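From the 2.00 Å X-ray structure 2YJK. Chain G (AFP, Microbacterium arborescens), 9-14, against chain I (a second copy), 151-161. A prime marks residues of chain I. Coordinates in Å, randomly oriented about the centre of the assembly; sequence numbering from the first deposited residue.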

# COMPACT_ATOMS: atom_id res chain seq x y z
N PRO G 9 35.62 -13.60 -12.70
CA PRO G 9 36.10 -13.43 -11.32
C PRO G 9 37.24 -12.37 -11.16
O PRO G 9 37.64 -12.03 -10.04
CB PRO G 9 36.47 -14.79 -10.70
N ALA G 10 37.72 -11.81 -12.28
CA ALA G 10 38.76 -10.73 -12.25
C ALA G 10 38.44 -9.54 -11.31
O ALA G 10 39.36 -9.06 -10.63
CB ALA G 10 39.08 -10.23 -13.67
N LEU G 11 37.19 -9.07 -11.27
CA LEU G 11 36.78 -7.93 -10.39
C LEU G 11 36.75 -6.52 -11.05
O LEU G 11 35.70 -5.88 -11.06
CB LEU G 11 37.55 -7.92 -9.06
CG LEU G 11 36.93 -7.44 -7.74
CD1 LEU G 11 35.47 -7.87 -7.44
CD2 LEU G 11 37.84 -7.96 -6.63
N THR G 12 37.90 -6.08 -11.59
CA THR G 12 37.94 -5.03 -12.62
C THR G 12 38.00 -5.77 -13.96
O THR G 12 38.99 -6.41 -14.22
CB THR G 12 39.23 -4.10 -12.46
OG1 THR G 12 39.41 -3.72 -11.09
CG2 THR G 12 39.11 -2.81 -13.32
N ALA G 13 36.96 -5.70 -14.80
CA ALA G 13 36.95 -6.46 -16.08
C ALA G 13 37.58 -5.73 -17.29
O ALA G 13 38.29 -6.38 -18.11
CB ALA G 13 35.55 -6.95 -16.42
N ASP G 14 37.29 -4.42 -17.43
CA ASP G 14 38.07 -3.57 -18.34
C ASP G 14 38.62 -2.41 -17.52
O ASP G 14 37.87 -1.51 -17.18
CB ASP G 14 37.28 -3.05 -19.56
CG ASP G 14 38.19 -2.57 -20.69
OD1 ASP G 14 39.39 -2.92 -20.71
OD2 ASP G 14 37.69 -1.85 -21.59
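Chain I, residues 151-161: DRWFLLAHLAE

Contacts between copies of a protein in a large assembly often follow a simple pattern: an irregular segment of one chain is laid against one side of a helix from another, and a few apolar side chains do most of the packing. The contact between residues 9-14 of chain G and residues 151-161 of chain I is a compact example, burying 334 Å² over both sides.

The two partners differ in backbone form. The chain G segment has no regular helix or strand; Leu11 has a positive phi of 97°, and a weak bond from Thr12 N to Ala10 O (3.5 Å) is the local backbone link. Asp14 then occupies the N-cap position before a helix. Chain I brings a helix already under way at Asp151′. Its early turns keep the usual spacing, as in Leu156′ N to Arg152′ O (2.8 Å), but the helix is kinked where the N atoms of His158′ and Leu159′ lack their bonds to the turn before. Shorter-range bonds appear here instead, Leu159′ N to Leu156′ O at 2.9 Å and Ala160′ N to Ala157′ O at 3.3 Å. The loop passes across the helix more than along it: Pro9 and Ala13 both approach Arg152′, while the side chain of Leu11 reaches on to Ala160′. With an irregular partner, no crossing angle describes the arrangement; the backbones come closest at Leu11 and Leu156′, whose CA atoms are 6.8 Å apart.

Apolar packing centres on Leu11. Its CA-to-CB bond points away from the helix, yet the end of the side chain comes nearer, with chi1 at -146°, between the standard wells. From this position CD1 lies 3.6 Å from Leu156′ CG, while CD2 lies 3.7 Å from Ala160′ CB. One leucine thus touches two residues four positions apart, about one helical turn. Leu156′, pointing toward chain G, also meets Pro9: its CD1 is 3.7 Å from Pro9 CA and 4.1 Å from Pro9 CB. The proline ring is modelled only as far as CB, so its full contact cannot be judged.

The polar part of the contact belongs to Arg152′, whose first three chi angles are all t, so that the extended chain carries the guanidinium to the loop. Ala13 CB lies over one face of the group, 4.2 Å from Arg152′ NH1. At the edge, Leu11 O is 3.6 Å from Arg152′ NH1 and Ala10 N is 4.0 Å from Arg152′ NH2. No hydrogen bond joins the modelled atoms of the two stretches; Arg152′ NE and NH2 are satisfied elsewhere in the structure.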

# COMPACT_ATOMS: atom_id res chain seq x y z
N ASP I 151 24.67 -6.25 -10.64
CA ASP I 151 24.60 -7.66 -10.14
C ASP I 151 25.95 -8.35 -10.05
O ASP I 151 26.23 -9.04 -9.07
CB ASP I 151 23.62 -8.53 -10.95
CG ASP I 151 22.13 -8.08 -10.77
OD1 ASP I 151 21.83 -7.44 -9.75
OD2 ASP I 151 21.29 -8.33 -11.69
N ARG I 152 26.76 -8.23 -11.08
CA ARG I 152 28.07 -8.82 -11.04
C ARG I 152 28.91 -8.32 -9.85
O ARG I 152 29.54 -9.12 -9.15
CB ARG I 152 28.81 -8.59 -12.38
CG ARG I 152 30.20 -9.17 -12.39
CD ARG I 152 30.94 -8.82 -13.69
NE ARG I 152 32.12 -9.64 -13.79
CZ ARG I 152 33.34 -9.29 -13.39
NH1 ARG I 152 33.57 -8.08 -12.89
NH2 ARG I 152 34.34 -10.18 -13.54
N TRP I 153 28.90 -7.01 -9.62
CA TRP I 153 29.57 -6.44 -8.44
C TRP I 153 28.99 -6.96 -7.10
O TRP I 153 29.73 -7.32 -6.20
CB TRP I 153 29.52 -4.90 -8.54
CG TRP I 153 29.81 -4.19 -7.24
CD1 TRP I 153 30.90 -4.35 -6.44
CD2 TRP I 153 28.99 -3.20 -6.61
NE1 TRP I 153 30.80 -3.56 -5.32
CE2 TRP I 153 29.64 -2.83 -5.40
CE3 TRP I 153 27.79 -2.56 -6.95
CZ2 TRP I 153 29.11 -1.82 -4.52
CZ3 TRP I 153 27.24 -1.56 -6.07
CH2 TRP I 153 27.91 -1.20 -4.88
N PHE I 154 27.66 -6.98 -6.95
CA PHE I 154 27.03 -7.44 -5.68
C PHE I 154 27.49 -8.86 -5.39
O PHE I 154 27.77 -9.19 -4.25
CB PHE I 154 25.52 -7.45 -5.78
CG PHE I 154 24.86 -6.13 -5.43
CD1 PHE I 154 25.59 -4.98 -5.22
CD2 PHE I 154 23.47 -6.05 -5.32
CE1 PHE I 154 24.99 -3.78 -4.94
CE2 PHE I 154 22.85 -4.82 -4.97
CZ PHE I 154 23.63 -3.69 -4.79
N LEU I 155 27.49 -9.69 -6.42
CA LEU I 155 28.01 -11.05 -6.30
C LEU I 155 29.51 -11.08 -6.02
O LEU I 155 29.90 -11.58 -5.01
CB LEU I 155 27.64 -11.88 -7.54
CG LEU I 155 26.18 -12.27 -7.74
CD1 LEU I 155 25.89 -12.75 -9.18
CD2 LEU I 155 25.81 -13.39 -6.80
N LEU I 156 30.34 -10.50 -6.88
CA LEU I 156 31.78 -10.71 -6.77
C LEU I 156 32.49 -10.00 -5.57
O LEU I 156 33.57 -10.45 -5.13
CB LEU I 156 32.43 -10.27 -8.09
CG LEU I 156 33.78 -10.78 -8.59
CD1 LEU I 156 33.86 -12.34 -8.63
CD2 LEU I 156 34.04 -10.22 -10.01
N ALA I 157 31.92 -8.91 -5.07
CA ALA I 157 32.46 -8.19 -3.95
C ALA I 157 32.60 -9.12 -2.71
O ALA I 157 33.48 -8.89 -1.87
CB ALA I 157 31.60 -7.01 -3.65
N HIS I 158 31.82 -10.22 -2.66
CA HIS I 158 31.89 -11.17 -1.54
C HIS I 158 33.21 -11.97 -1.54
O HIS I 158 33.56 -12.56 -0.52
CB HIS I 158 30.77 -12.21 -1.59
CG HIS I 158 29.42 -11.67 -1.22
ND1 HIS I 158 28.57 -11.11 -2.14
CD2 HIS I 158 28.79 -11.59 -0.03
CE1 HIS I 158 27.46 -10.73 -1.55
NE2 HIS I 158 27.57 -10.99 -0.26
N LEU I 159 33.89 -12.01 -2.69
CA LEU I 159 35.10 -12.83 -2.82
C LEU I 159 36.31 -11.92 -2.88
O LEU I 159 37.41 -12.42 -2.96
CB LEU I 159 35.08 -13.68 -4.10
CG LEU I 159 33.83 -14.51 -4.40
CD1 LEU I 159 33.99 -15.22 -5.71
CD2 LEU I 159 33.51 -15.51 -3.26
N ALA I 160 36.08 -10.59 -2.87
CA ALA I 160 37.16 -9.60 -3.08
C ALA I 160 38.16 -9.78 -1.99
O ALA I 160 39.38 -9.83 -2.26
CB ALA I 160 36.65 -8.16 -3.11
N GLU I 161 37.69 -9.93 -0.77
CA GLU I 161 38.50 -10.73 0.17
C GLU I 161 37.83 -11.14 1.51
O GLU I 161 37.33 -12.27 1.67
CB GLU I 161 39.94 -10.17 0.35
CG GLU I 161 40.94 -11.27 0.66
CD GLU I 161 40.52 -12.61 -0.00
OE1 GLU I 161 40.78 -12.79 -1.22
OE2 GLU I 161 39.89 -13.46 0.68